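Local coordinates for ABC transporter substrate-binding protein (Bradyrhizobium japonicum, PDB 4I1D), which probably serves as the periplasmic solute-binding component of an ABC importer, perhaps for polyamines, and holds D-malate in this crystal, at residues E77-S82 with L233-G238; S82-A87 with K247-A252; T146-L151 with D159-L164; R168-L173 with K316-F321. All coordinates share one frame; numbering follows the deposited sequence.

Contact 1 of 4, residues E77-S82 with L233-G238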
loop_
_atom_site.group_PDB
_atom_site.type_symbol
_atom_site.label_atom_id
_atom_site.label_comp_id
_atom_site.label_asym_id
_atom_site.label_seq_id
_atom_site.Cartn_x
_atom_site.Cartn_y
_atom_site.Cartn_z
ATOM N N GLU A 77 31.381 23.579 -11.855
ATOM C CA GLU A 77 31.971 24.773 -12.452
ATOM C C GLU A 77 32.517 24.526 -13.846
ATOM O O GLU A 77 33.110 23.481 -14.115
ATOM C CB GLU A 77 33.092 25.324 -11.559
ATOM C CG GLU A 77 32.633 25.882 -10.217
ATOM C CD GLU A 77 32.139 27.313 -10.311
ATOM O OE1 GLU A 77 32.366 27.950 -11.362
ATOM O OE2 GLU A 77 31.526 27.800 -9.333
ATOM N N LYS A 78 32.306 25.494 -14.733
ATOM C CA LYS A 78 33.023 25.523 -15.995
ATOM C C LYS A 78 34.463 25.852 -15.639
ATOM O O LYS A 78 34.727 26.873 -15.022
ATOM C CB LYS A 78 32.443 26.598 -16.908
ATOM C CG LYS A 78 32.161 26.131 -18.337
ATOM C CD LYS A 78 31.214 27.102 -19.041
ATOM C CE LYS A 78 29.976 27.377 -18.177
ATOM N NZ LYS A 78 29.146 28.523 -18.667
ATOM N N LEU A 79 35.395 24.978 -15.995
ATOM C CA LEU A 79 36.785 25.175 -15.596
ATOM C C LEU A 79 37.552 26.133 -16.509
ATOM O O LEU A 79 37.491 26.023 -17.739
ATOM C CB LEU A 79 37.518 23.837 -15.514
ATOM C CG LEU A 79 37.002 22.833 -14.479
ATOM C CD1 LEU A 79 37.878 21.588 -14.483
ATOM C CD2 LEU A 79 36.957 23.471 -13.098
ATOM N N ASP A 80 38.273 27.067 -15.892
ATOM C CA ASP A 80 39.197 27.931 -16.618
ATOM C C ASP A 80 40.591 27.305 -16.659
ATOM O O ASP A 80 41.348 27.381 -15.690
ATOM C CB ASP A 80 39.263 29.315 -15.972
ATOM C CG ASP A 80 40.241 30.240 -16.681
ATOM O OD1 ASP A 80 40.744 29.853 -17.761
ATOM O OD2 ASP A 80 40.499 31.350 -16.163
ATOM N N PHE A 81 40.929 26.687 -17.784
ATOM C CA PHE A 81 42.181 25.945 -17.889
ATOM C C PHE A 81 43.439 26.813 -18.007
ATOM O O PHE A 81 44.553 26.290 -18.037
ATOM C CB PHE A 81 42.117 24.925 -19.032
ATOM C CG PHE A 81 41.169 23.796 -18.773
ATOM C CD1 PHE A 81 41.566 22.697 -18.027
ATOM C CD2 PHE A 81 39.875 23.834 -19.263
ATOM C CE1 PHE A 81 40.690 21.653 -17.778
ATOM C CE2 PHE A 81 38.993 22.795 -19.019
ATOM C CZ PHE A 81 39.400 21.705 -18.274
ATOM N N SER A 82 43.268 28.131 -18.068
ATOM C CA SER A 82 44.422 29.024 -18.064
ATOM C C SER A 82 44.988 29.106 -16.648
ATOM O O SER A 82 46.076 29.635 -16.429
ATOM C CB SER A 82 44.041 30.419 -18.561
ATOM O OG SER A 82 43.499 31.202 -17.511
ATOM N N LEU A 233 37.969 14.720 -11.824
ATOM C CA LEU A 233 37.766 15.699 -10.768
ATOM C C LEU A 233 36.959 16.863 -11.325
ATOM O O LEU A 233 37.180 17.286 -12.464
ATOM C CB LEU A 233 39.107 16.209 -10.266
ATOM C CG LEU A 233 40.098 15.161 -9.760
ATOM C CD1 LEU A 233 41.296 15.866 -9.163
ATOM C CD2 LEU A 233 39.439 14.264 -8.722
ATOM N N CYS A 234 36.026 17.365 -10.518
ATOM C CA CYS A 234 35.224 18.541 -10.854
ATOM C C CYS A 234 34.958 19.302 -9.566
ATOM O O CYS A 234 35.171 18.774 -8.475
ATOM C CB CYS A 234 33.899 18.137 -11.487
ATOM S SG CYS A 234 32.944 16.994 -10.441
ATOM N N ILE A 235 34.484 20.536 -9.696
ATOM C CA ILE A 235 34.331 21.437 -8.568
ATOM C C ILE A 235 32.880 21.841 -8.505
ATOM O O ILE A 235 32.297 22.192 -9.530
ATOM C CB ILE A 235 35.187 22.700 -8.765
ATOM C CG1 ILE A 235 36.666 22.327 -8.883
ATOM C CG2 ILE A 235 34.948 23.708 -7.645
ATOM C CD1 ILE A 235 37.570 23.515 -9.206
ATOM N N LEU A 236 32.286 21.792 -7.316
ATOM C CA LEU A 236 30.867 22.122 -7.191
ATOM C C LEU A 236 30.615 23.582 -7.511
ATOM O O LEU A 236 31.404 24.454 -7.148
ATOM C CB LEU A 236 30.313 21.770 -5.806
ATOM C CG LEU A 236 29.907 20.303 -5.621
ATOM C CD1 LEU A 236 31.130 19.461 -5.466
ATOM C CD2 LEU A 236 28.999 20.119 -4.419
ATOM N N LYS A 237 29.524 23.845 -8.220
ATOM C CA LYS A 237 29.084 25.216 -8.431
ATOM C C LYS A 237 28.778 25.831 -7.060
ATOM O O LYS A 237 28.011 25.271 -6.280
ATOM C CB LYS A 237 27.841 25.236 -9.323
ATOM C CG LYS A 237 27.673 26.502 -10.142
ATOM C CD LYS A 237 28.786 26.637 -11.170
ATOM C CE LYS A 237 28.557 27.834 -12.078
ATOM N NZ LYS A 237 27.307 27.691 -12.880
ATOM N N GLY A 238 29.391 26.968 -6.756
ATOM C CA GLY A 238 29.184 27.606 -5.467
ATOM C C GLY A 238 30.055 27.042 -4.351
ATOM O O GLY A 238 29.803 27.285 -3.169
HETATM O O HOH W 1 34.091 21.392 -12.377
#
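Glu77 meets Ile235 through its backbone and then runs its side chain along the residues that follow the strand. Glu77 N donates to Ile235 O at 2.9 Å, and the bond is nearly straight (165° at the hydrogen). The side chain starts beside the same carbonyl, with Glu77 CB 3.8 Å from Ile235 O. Glu77 CG is anti to its own carbonyl carbon (chi1 -67°) and lies 3.6 Å from Leu236 O. The chain then bends at chi2 (-83°), which carries the carboxylate to Lys237 and Gly238. Here the lysine chain lies across the glutamate, roughly perpendicular to it, and Glu77 CD sits 3.5 Å from Lys237 CD. The carboxylate touches the aliphatic part of the lysine. At the tip, Glu77 OE2 accepts a weak hydrogen bond from Gly238 N at 3.4 Å. The charged ends stay apart, with Glu77 OE1 5.3 Å from Lys237 NZ, so any attraction between them is probably modest. A water adds a second backbone link: it accepts from Ile235 N at 2.8 Å and probably donates to Glu77 O. Further along, Leu79 CD2 packs on Ile235 CD1 at 3.9 Å. Asp80 then closes an Asx turn, its OD1 accepting from Ser82 N. The contact lies at the end of strand 219-235, one of the central strands of this solute-binding fold. Helix 242-252 packs against it, with Leu242 touching Glu77 and Ile235, and Leu249 touching Leu79. Backbone bonds from Leu236 to Asp58 and from Lys237 to Leu75 fix the residues just past the strand.

Contact 2 of 4, residues S82-A87 with K247-A252; sequences SKIPNA and KFLNEA
Asn250 and Asn86 grip each other with two hydrogen bonds between side chain and backbone. Asn86 N donates to Asn250 OD1 at 2.8 Å, and the donor lies nearly along the C=O axis of that side chain. In return, Asn86 ND2 donates to Asn250 O at 2.8 Å. This second bond is almost straight at the hydrogen (177°). The oxygen lies in the amide plane of Asn86, but the donor stands well above the carbonyl plane of Asn250. The two side-chain amides lie nearly parallel, one offset above the other. Asn250 CG is anti to the backbone N (chi1 -176°), which points the amide toward residues 84-86; chi2 (64°) then turns OD1 to Asn86 N. There OD1 also lies 3.2 Å from Pro85 CD, in contact with a ring whose nitrogen has no hydrogen to give. This is the N-terminal end of helix 85-88, with Ile84 at the N-cap position. Asn86 N belongs to the first turn, where an N-H has no carbonyl of its own helix to meet, and the distant Asn250 supplies the acceptor. Ile84 packs beside this polar pair. Its CG2 lies 3.6 Å from Asn250 CA, and the two side chains run alongside each other, pointing opposite ways. Ile84 CD1 reaches Leu249 CD2 at 4.3 Å. Beyond this shell, Val246 of helix 242-252 touches Ile84 and Lys83. Leu249 is backed by Leu233 and Ile235 of strand 219-235. Asn86 also rests on Val253 and Asp254, just past the end of helix 242-252.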
loop_
_atom_site.group_PDB
_atom_site.type_symbol
_atom_site.label_atom_id
_atom_site.label_comp_id
_atom_site.label_asym_id
_atom_site.label_seq_id
_atom_site.Cartn_x
_atom_site.Cartn_y
_atom_site.Cartn_z
ATOM N N SER A 82 43.268 28.131 -18.068
ATOM C CA SER A 82 44.422 29.024 -18.064
ATOM C C SER A 82 44.988 29.106 -16.648
ATOM O O SER A 82 46.076 29.635 -16.429
ATOM C CB SER A 82 44.041 30.419 -18.561
ATOM O OG SER A 82 43.499 31.202 -17.511
ATOM N N LYS A 83 44.239 28.572 -15.690
ATOM C CA LYS A 83 44.662 28.562 -14.295
ATOM C C LYS A 83 45.084 27.162 -13.850
ATOM O O LYS A 83 45.506 26.960 -12.709
ATOM C CB LYS A 83 43.547 29.103 -13.394
ATOM C CG LYS A 83 43.193 30.559 -13.677
ATOM C CD LYS A 83 42.209 31.119 -12.658
ATOM C CE LYS A 83 41.973 32.611 -12.891
ATOM N NZ LYS A 83 41.162 33.258 -11.810
ATOM N N ILE A 84 44.978 26.203 -14.764
ATOM C CA ILE A 84 45.310 24.815 -14.467
ATOM C C ILE A 84 46.290 24.258 -15.499
ATOM O O ILE A 84 45.959 23.347 -16.258
ATOM C CB ILE A 84 44.038 23.950 -14.412
ATOM C CG1 ILE A 84 42.920 24.717 -13.693
ATOM C CG2 ILE A 84 44.326 22.625 -13.727
ATOM C CD1 ILE A 84 41.566 24.032 -13.727
ATOM N N PRO A 85 47.513 24.804 -15.518
ATOM C CA PRO A 85 48.521 24.485 -16.535
ATOM C C PRO A 85 48.655 22.980 -16.784
ATOM O O PRO A 85 48.672 22.544 -17.939
ATOM C CB PRO A 85 49.809 25.039 -15.927
ATOM C CG PRO A 85 49.358 26.132 -15.036
ATOM C CD PRO A 85 48.048 25.695 -14.473
ATOM N N ASN A 86 48.736 22.196 -15.714
ATOM C CA ASN A 86 48.883 20.756 -15.846
ATOM C C ASN A 86 47.723 20.115 -16.609
ATOM O O ASN A 86 47.913 19.166 -17.372
ATOM C CB ASN A 86 49.069 20.100 -14.475
ATOM C CG ASN A 86 50.417 20.424 -13.857
ATOM O OD1 ASN A 86 51.399 20.646 -14.566
ATOM N ND2 ASN A 86 50.470 20.456 -12.532
ATOM N N ALA A 87 46.521 20.643 -16.416
ATOM C CA ALA A 87 45.360 20.095 -17.096
ATOM C C ALA A 87 45.322 20.573 -18.540
ATOM O O ALA A 87 44.959 19.825 -19.443
ATOM C CB ALA A 87 44.087 20.485 -16.368
ATOM N N LYS A 247 43.412 25.572 -7.575
ATOM C CA LYS A 247 44.832 25.305 -7.346
ATOM C C LYS A 247 45.110 23.829 -7.066
ATOM O O LYS A 247 46.086 23.271 -7.569
ATOM C CB LYS A 247 45.373 26.176 -6.209
ATOM C CG LYS A 247 45.366 27.662 -6.522
ATOM C CD LYS A 247 45.740 28.483 -5.292
ATOM C CE LYS A 247 45.793 29.976 -5.608
ATOM N NZ LYS A 247 45.882 30.809 -4.372
ATOM N N PHE A 248 44.254 23.199 -6.269
ATOM C CA PHE A 248 44.419 21.782 -5.970
ATOM C C PHE A 248 44.282 20.926 -7.227
ATOM O O PHE A 248 45.012 19.955 -7.416
ATOM C CB PHE A 248 43.406 21.316 -4.927
ATOM C CG PHE A 248 43.247 19.829 -4.881
ATOM C CD1 PHE A 248 42.150 19.217 -5.470
ATOM C CD2 PHE A 248 44.211 19.037 -4.282
ATOM C CE1 PHE A 248 42.004 17.842 -5.437
ATOM C CE2 PHE A 248 44.072 17.662 -4.251
ATOM C CZ PHE A 248 42.967 17.062 -4.832
ATOM N N LEU A 249 43.337 21.286 -8.079
ATOM C CA LEU A 249 43.100 20.534 -9.302
ATOM C C LEU A 249 44.380 20.473 -10.114
ATOM O O LEU A 249 44.704 19.456 -10.719
ATOM C CB LEU A 249 42.000 21.192 -10.133
ATOM C CG LEU A 249 40.793 20.302 -10.397
ATOM C CD1 LEU A 249 40.200 19.834 -9.080
ATOM C CD2 LEU A 249 39.758 21.039 -11.232
ATOM N N ASN A 250 45.116 21.573 -10.119
ATOM C CA ASN A 250 46.343 21.620 -10.879
ATOM C C ASN A 250 47.418 20.688 -10.310
ATOM O O ASN A 250 48.107 19.997 -11.064
ATOM C CB ASN A 250 46.850 23.053 -10.988
ATOM C CG ASN A 250 48.072 23.153 -11.850
ATOM O OD1 ASN A 250 48.018 22.866 -13.046
ATOM N ND2 ASN A 250 49.190 23.554 -11.254
ATOM N N GLU A 251 47.555 20.665 -8.984
ATOM C CA GLU A 251 48.454 19.710 -8.337
ATOM C C GLU A 251 47.984 18.251 -8.472
ATOM O O GLU A 251 48.799 17.330 -8.490
ATOM C CB GLU A 251 48.663 20.055 -6.859
ATOM C CG GLU A 251 49.609 21.229 -6.615
ATOM C CD GLU A 251 50.942 21.066 -7.338
ATOM O OE1 GLU A 251 51.687 20.112 -7.012
ATOM O OE2 GLU A 251 51.236 21.885 -8.241
ATOM N N ALA A 252 46.674 18.041 -8.558
ATOM C CA ALA A 252 46.133 16.689 -8.569
ATOM C C ALA A 252 46.453 15.964 -9.871
ATOM O O ALA A 252 46.551 14.737 -9.889
ATOM C CB ALA A 252 44.624 16.707 -8.330
#

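Contact 3 of 4, residues T146-L151 with D159-L164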
loop_
_atom_site.group_PDB
_atom_site.type_symbol
_atom_site.label_atom_id
_atom_site.label_comp_id
_atom_site.label_asym_id
_atom_site.label_seq_id
_atom_site.Cartn_x
_atom_site.Cartn_y
_atom_site.Cartn_z
ATOM N N THR A 146 28.127 -3.544 -18.400
ATOM C CA THR A 146 27.394 -4.788 -18.623
ATOM C C THR A 146 26.846 -4.876 -20.057
ATOM O O THR A 146 27.024 -5.898 -20.739
ATOM C CB THR A 146 26.251 -4.946 -17.596
ATOM O OG1 THR A 146 26.774 -4.777 -16.273
ATOM C CG2 THR A 146 25.596 -6.319 -17.707
ATOM N N LEU A 147 26.187 -3.810 -20.519
ATOM C CA LEU A 147 25.666 -3.780 -21.886
ATOM C C LEU A 147 26.800 -3.974 -22.878
ATOM O O LEU A 147 26.674 -4.754 -23.817
ATOM C CB LEU A 147 24.963 -2.460 -22.186
ATOM C CG LEU A 147 23.701 -2.177 -21.378
ATOM C CD1 LEU A 147 22.958 -1.007 -21.989
ATOM C CD2 LEU A 147 22.812 -3.407 -21.335
ATOM N N GLU A 148 27.906 -3.260 -22.683
ATOM C CA GLU A 148 29.056 -3.419 -23.587
ATOM C C GLU A 148 29.512 -4.881 -23.683
ATOM O O GLU A 148 29.740 -5.397 -24.779
ATOM C CB GLU A 148 30.226 -2.522 -23.166
ATOM C CG GLU A 148 30.024 -1.039 -23.459
ATOM C CD GLU A 148 29.287 -0.279 -22.354
ATOM O OE1 GLU A 148 29.316 0.972 -22.397
ATOM O OE2 GLU A 148 28.686 -0.913 -21.452
ATOM N N ALA A 149 29.630 -5.546 -22.535
ATOM C CA ALA A 149 30.122 -6.920 -22.496
ATOM C C ALA A 149 29.172 -7.859 -23.234
ATOM O O ALA A 149 29.602 -8.789 -23.936
ATOM C CB ALA A 149 30.325 -7.384 -21.049
ATOM N N ALA A 150 27.877 -7.617 -23.071
ATOM C CA ALA A 150 26.879 -8.422 -23.754
ATOM C C ALA A 150 27.020 -8.268 -25.263
ATOM O O ALA A 150 26.873 -9.231 -25.996
ATOM C CB ALA A 150 25.471 -8.037 -23.304
ATOM N N LEU A 151 27.301 -7.058 -25.732
ATOM C CA LEU A 151 27.442 -6.850 -27.170
ATOM C C LEU A 151 28.708 -7.520 -27.705
ATOM O O LEU A 151 28.696 -8.143 -28.770
ATOM C CB LEU A 151 27.414 -5.365 -27.511
ATOM C CG LEU A 151 25.990 -4.801 -27.470
ATOM C CD1 LEU A 151 25.980 -3.314 -27.142
ATOM C CD2 LEU A 151 25.281 -5.087 -28.773
ATOM N N ASP A 159 36.031 -1.850 -30.398
ATOM C CA ASP A 159 36.137 -0.483 -30.899
ATOM C C ASP A 159 35.006 -0.117 -31.868
ATOM O O ASP A 159 35.039 0.935 -32.500
ATOM C CB ASP A 159 37.504 -0.251 -31.547
ATOM C CG ASP A 159 37.752 -1.169 -32.729
ATOM O OD1 ASP A 159 37.070 -2.214 -32.825
ATOM O OD2 ASP A 159 38.631 -0.848 -33.558
ATOM N N LYS A 160 33.999 -0.980 -31.970
ATOM C CA LYS A 160 32.842 -0.701 -32.817
ATOM C C LYS A 160 31.522 -0.682 -32.033
ATOM O O LYS A 160 30.448 -0.789 -32.615
ATOM C CB LYS A 160 32.751 -1.743 -33.934
ATOM C CG LYS A 160 33.944 -1.772 -34.879
ATOM C CD LYS A 160 33.953 -0.575 -35.825
ATOM C CE LYS A 160 34.970 -0.767 -36.947
ATOM N NZ LYS A 160 34.903 0.311 -37.973
ATOM N N LEU A 161 31.604 -0.538 -30.717
ATOM C CA LEU A 161 30.423 -0.643 -29.867
ATOM C C LEU A 161 29.432 0.516 -29.976
ATOM O O LEU A 161 28.221 0.300 -30.005
ATOM C CB LEU A 161 30.843 -0.810 -28.405
ATOM C CG LEU A 161 31.371 -2.200 -28.067
ATOM C CD1 LEU A 161 32.152 -2.167 -26.782
ATOM C CD2 LEU A 161 30.211 -3.165 -27.974
ATOM N N TYR A 162 29.940 1.743 -30.012
ATOM C CA TYR A 162 29.084 2.923 -29.892
ATOM C C TYR A 162 28.647 3.477 -31.251
ATOM O O TYR A 162 29.402 3.426 -32.218
ATOM C CB TYR A 162 29.777 3.999 -29.036
ATOM C CG TYR A 162 30.089 3.534 -27.625
ATOM C CD1 TYR A 162 29.114 3.550 -26.637
ATOM C CD2 TYR A 162 31.354 3.069 -27.286
ATOM C CE1 TYR A 162 29.384 3.120 -25.347
ATOM C CE2 TYR A 162 31.642 2.634 -25.988
ATOM C CZ TYR A 162 30.652 2.661 -25.026
ATOM O OH TYR A 162 30.923 2.235 -23.743
ATOM N N PRO A 163 27.405 3.977 -31.341
ATOM C CA PRO A 163 26.373 3.969 -30.294
ATOM C C PRO A 163 25.875 2.553 -30.016
ATOM O O PRO A 163 25.790 1.763 -30.950
ATOM C CB PRO A 163 25.251 4.811 -30.909
ATOM C CG PRO A 163 25.458 4.687 -32.411
ATOM C CD PRO A 163 26.942 4.628 -32.584
ATOM N N LEU A 164 25.561 2.230 -28.762
ATOM C CA LEU A 164 25.222 0.853 -28.406
ATOM C C LEU A 164 23.912 0.401 -29.036
ATOM O O LEU A 164 22.931 1.136 -29.034
ATOM C CB LEU A 164 25.143 0.669 -26.886
ATOM C CG LEU A 164 26.412 0.904 -26.060
ATOM C CD1 LEU A 164 26.162 0.578 -24.600
ATOM C CD2 LEU A 164 27.600 0.100 -26.580
#
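Helix 146-153 and the loop leading from it toward helix 166-176 pack together through Glu148, Leu147 and Leu151 on the helix and Leu161, Tyr162 and Leu164 on the loop. The polar link is a hydrogen bond from Tyr162 OH to Glu148 OE1. The model places these atoms 2.4 Å apart, which is very short, so the exact length is doubtful. The Glu148 chain bends at chi2 (87°) and brings OE1 to the edge of the Tyr162 ring, near its plane. The carboxylate itself is turned 69° from the ring. Trp306 NE1 also donates to Glu148 OE1, so this buried oxygen has two donors. The loop that connects helix 146-153 to helix 166-176 folds back over the first helix. The peptide bond between Tyr162 and Pro163 is cis. Apolar contacts fill the rest. Leu161 CD2 lies 3.6 Å from Leu151 CB. Leu164 packs with both methyls, its CD2 3.8 Å from Leu151 CD1 and its CD1 4.1 Å from Leu147 CB. Trp305 of helix 303-306 touches Leu164, and Trp306 touches Leu147 and Tyr162.

Contact 4 of 4, residues R168-L173 with K316-F321. With ACT (acetate ion), chain S; SO4 (sulfate ion), chain G.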
loop_
_atom_site.group_PDB
_atom_site.type_symbol
_atom_site.label_atom_id
_atom_site.label_comp_id
_atom_site.label_asym_id
_atom_site.label_seq_id
_atom_site.Cartn_x
_atom_site.Cartn_y
_atom_site.Cartn_z
ATOM N N ARG A 168 19.783 -5.323 -28.840
ATOM C CA ARG A 168 20.702 -6.434 -29.022
ATOM C C ARG A 168 21.419 -6.794 -27.711
ATOM O O ARG A 168 21.598 -7.964 -27.381
ATOM C CB ARG A 168 21.712 -6.074 -30.106
ATOM C CG ARG A 168 22.675 -7.171 -30.467
ATOM C CD ARG A 168 23.631 -6.707 -31.547
ATOM N NE ARG A 168 24.545 -7.774 -31.934
ATOM C CZ ARG A 168 25.482 -7.645 -32.864
ATOM N NH1 ARG A 168 25.626 -6.487 -33.497
ATOM N NH2 ARG A 168 26.273 -8.669 -33.160
ATOM N N ALA A 169 21.817 -5.791 -26.948
ATOM C CA ALA A 169 22.490 -6.090 -25.690
ATOM C C ALA A 169 21.545 -6.782 -24.695
ATOM O O ALA A 169 21.941 -7.744 -24.030
ATOM C CB ALA A 169 23.060 -4.848 -25.103
ATOM N N PHE A 170 20.307 -6.292 -24.592
ATOM C CA PHE A 170 19.327 -6.876 -23.672
ATOM C C PHE A 170 18.926 -8.293 -24.084
ATOM O O PHE A 170 18.724 -9.163 -23.236
ATOM C CB PHE A 170 18.089 -5.980 -23.503
ATOM C CG PHE A 170 18.293 -4.847 -22.513
ATOM C CD1 PHE A 170 18.229 -3.518 -22.921
ATOM C CD2 PHE A 170 18.553 -5.117 -21.175
ATOM C CE1 PHE A 170 18.418 -2.472 -22.004
ATOM C CE2 PHE A 170 18.751 -4.081 -20.253
ATOM C CZ PHE A 170 18.684 -2.756 -20.672
ATOM N N LYS A 171 18.826 -8.537 -25.383
ATOM C CA LYS A 171 18.491 -9.878 -25.826
ATOM C C LYS A 171 19.598 -10.833 -25.374
ATOM O O LYS A 171 19.333 -11.915 -24.839
ATOM C CB LYS A 171 18.292 -9.937 -27.344
ATOM C CG LYS A 171 17.703 -11.260 -27.802
ATOM C CD LYS A 171 17.621 -11.390 -29.313
ATOM C CE LYS A 171 17.043 -12.753 -29.696
ATOM N NZ LYS A 171 16.991 -12.967 -31.176
ATOM N N LYS A 172 20.842 -10.413 -25.564
ATOM C CA LYS A 172 21.982 -11.250 -25.214
ATOM C C LYS A 172 22.036 -11.477 -23.688
ATOM O O LYS A 172 22.393 -12.554 -23.207
ATOM C CB LYS A 172 23.266 -10.616 -25.757
ATOM C CG LYS A 172 24.438 -11.557 -25.920
ATOM C CD LYS A 172 24.190 -12.591 -27.011
ATOM C CE LYS A 172 25.384 -13.514 -27.119
ATOM N NZ LYS A 172 25.090 -14.775 -27.848
ATOM N N LEU A 173 21.637 -10.469 -22.927
ATOM C CA LEU A 173 21.627 -10.596 -21.475
ATOM C C LEU A 173 20.511 -11.513 -20.981
ATOM O O LEU A 173 20.666 -12.215 -19.974
ATOM C CB LEU A 173 21.507 -9.223 -20.818
ATOM C CG LEU A 173 22.827 -8.467 -20.730
ATOM C CD1 LEU A 173 22.558 -7.003 -20.429
ATOM C CD2 LEU A 173 23.709 -9.101 -19.654
ATOM N N LYS A 316 17.193 3.643 -17.970
ATOM C CA LYS A 316 15.815 3.473 -17.516
ATOM C C LYS A 316 15.269 2.078 -17.814
ATOM O O LYS A 316 14.366 1.600 -17.129
ATOM C CB LYS A 316 14.886 4.556 -18.098
ATOM C CG LYS A 316 15.249 5.969 -17.648
ATOM C CD LYS A 316 14.032 6.890 -17.520
ATOM C CE LYS A 316 14.442 8.248 -16.921
ATOM N NZ LYS A 316 13.290 9.137 -16.540
ATOM N N ARG A 317 15.806 1.422 -18.837
ATOM C CA ARG A 317 15.316 0.093 -19.200
ATOM C C ARG A 317 15.829 -0.986 -18.257
ATOM O O ARG A 317 15.222 -2.045 -18.153
ATOM C CB ARG A 317 15.665 -0.268 -20.652
ATOM C CG ARG A 317 14.818 0.479 -21.679
ATOM C CD ARG A 317 15.378 0.363 -23.074
ATOM N NE ARG A 317 15.349 -1.012 -23.551
ATOM C CZ ARG A 317 15.604 -1.370 -24.804
ATOM N NH1 ARG A 317 15.906 -0.442 -25.708
ATOM N NH2 ARG A 317 15.551 -2.653 -25.152
ATOM N N TRP A 318 16.942 -0.711 -17.574
ATOM C CA TRP A 318 17.556 -1.712 -16.710
ATOM C C TRP A 318 16.580 -2.103 -15.629
ATOM O O TRP A 318 16.415 -3.280 -15.325
ATOM C CB TRP A 318 18.837 -1.190 -16.052
ATOM C CG TRP A 318 19.601 -2.285 -15.378
ATOM C CD1 TRP A 318 19.669 -2.542 -14.037
ATOM C CD2 TRP A 318 20.377 -3.299 -16.022
ATOM N NE1 TRP A 318 20.456 -3.646 -13.807
ATOM C CE2 TRP A 318 20.903 -4.130 -15.008
ATOM C CE3 TRP A 318 20.688 -3.581 -17.357
ATOM C CZ2 TRP A 318 21.720 -5.233 -15.291
ATOM C CZ3 TRP A 318 21.501 -4.673 -17.640
ATOM C CH2 TRP A 318 22.008 -5.485 -16.610
ATOM N N ALA A 319 15.935 -1.094 -15.056
ATOM C CA ALA A 319 15.039 -1.292 -13.932
ATOM C C ALA A 319 14.023 -2.378 -14.238
ATOM O O ALA A 319 13.803 -3.271 -13.426
ATOM C CB ALA A 319 14.345 0.019 -13.559
ATOM N N SER A 320 13.419 -2.314 -15.420
ATOM C CA SER A 320 12.395 -3.287 -15.789
ATOM C C SER A 320 13.004 -4.600 -16.276
ATOM O O SER A 320 12.369 -5.658 -16.213
ATOM C CB SER A 320 11.446 -2.705 -16.840
ATOM O OG SER A 320 12.106 -2.523 -18.079
ATOM N N PHE A 321 14.233 -4.542 -16.768
ATOM C CA PHE A 321 14.923 -5.766 -17.160
ATOM C C PHE A 321 15.168 -6.676 -15.950
ATOM O O PHE A 321 15.081 -7.887 -16.067
ATOM C CB PHE A 321 16.235 -5.451 -17.876
ATOM C CG PHE A 321 17.101 -6.655 -18.109
ATOM C CD1 PHE A 321 18.269 -6.836 -17.383
ATOM C CD2 PHE A 321 16.745 -7.610 -19.045
ATOM C CE1 PHE A 321 19.078 -7.940 -17.600
ATOM C CE2 PHE A 321 17.546 -8.723 -19.263
ATOM C CZ PHE A 321 18.709 -8.890 -18.542
HETATM C C ACT S . 14.108 -4.155 -21.923
HETATM O O ACT S . 13.853 -2.928 -21.836
HETATM O OXT ACT S . 14.653 -4.547 -22.987
HETATM C CH3 ACT S . 13.772 -5.108 -20.810
HETATM S S SO4 G . 28.171 -7.661 -36.177
HETATM O O1 SO4 G . 29.141 -8.383 -35.355
HETATM O O2 SO4 G . 27.836 -6.390 -35.537
HETATM O O3 SO4 G . 28.739 -7.397 -37.496
HETATM O O4 SO4 G . 26.961 -8.465 -36.339
#
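Phe170 packs against Trp318 and Phe321, and the three rings form an aromatic cluster. This is the tight part of the contact. Phe170 CE2 lies 3.5 Å from Trp318 CE3, where the two rings meet rim to rim with their planes at 39°. Phe170 CD2 lies over one face of Phe321, offset toward the rim. The two phenyl rings are oblique to each other, with centroids 5.2 Å apart. Leu173 extends the apolar patch: its CB is 3.6 Å from Phe321 CZ, and its CD1 meets the edge of Trp318 at CZ3, 3.8 Å away. On its CD1 and CE1 side Phe170 borders the exposed, polar Arg317. The Arg317 chain bends at chi3 (65°), and its guanidinium lies alongside the ring. Phe170 CD1 is over one guanidinium face, 3.6 Å from Arg317 NH2. An acetate, probably from the crystallisation liquor, sits at the guanidinium edge. It accepts from Arg317 NE at 3.0 Å through its O, and from Arg317 NH2 through OXT. Its carbon lies over one face of the Phe170 ring. Asp167 also forms a salt bridge with Arg317 NH2, so the arginine does not depend on the acetate alone. The segments of helices 166-176 and 309-321 run nearly parallel, at 22°, with axes 12.2 Å apart, a gap spanned by the large side chains. Trp318 NE1 bonds to Asn141 OD1, just past strand 137-140. Helix 146-153 backs Leu173 through Leu147 and Ala150.

How the contacts relate
From the N terminus, contact 1 opens first and brings residues 77-82 to the end of strand 219-235. Contact 2 starts at the shared Ser82 and closes later, on helix 242-252, so the two cross. They also touch: Leu79, Phe81, Leu233 and Ile235 of contact 1 pack on Ala87, Leu249 and Ala252 of contact 2. Contact 3 closes a short loop after helix 146-153 and is nested inside both. Contact 4 follows contact 3 in series, crosses contacts 1 and 2, and ties helix 166-176 to the C-terminal helix 309-321. Contacts 3 and 4 meet where helix 146-153 packs on helix 166-176. The centres of contacts 2 and 4 are about 40 Å apart, on opposite sides of the chain's centre.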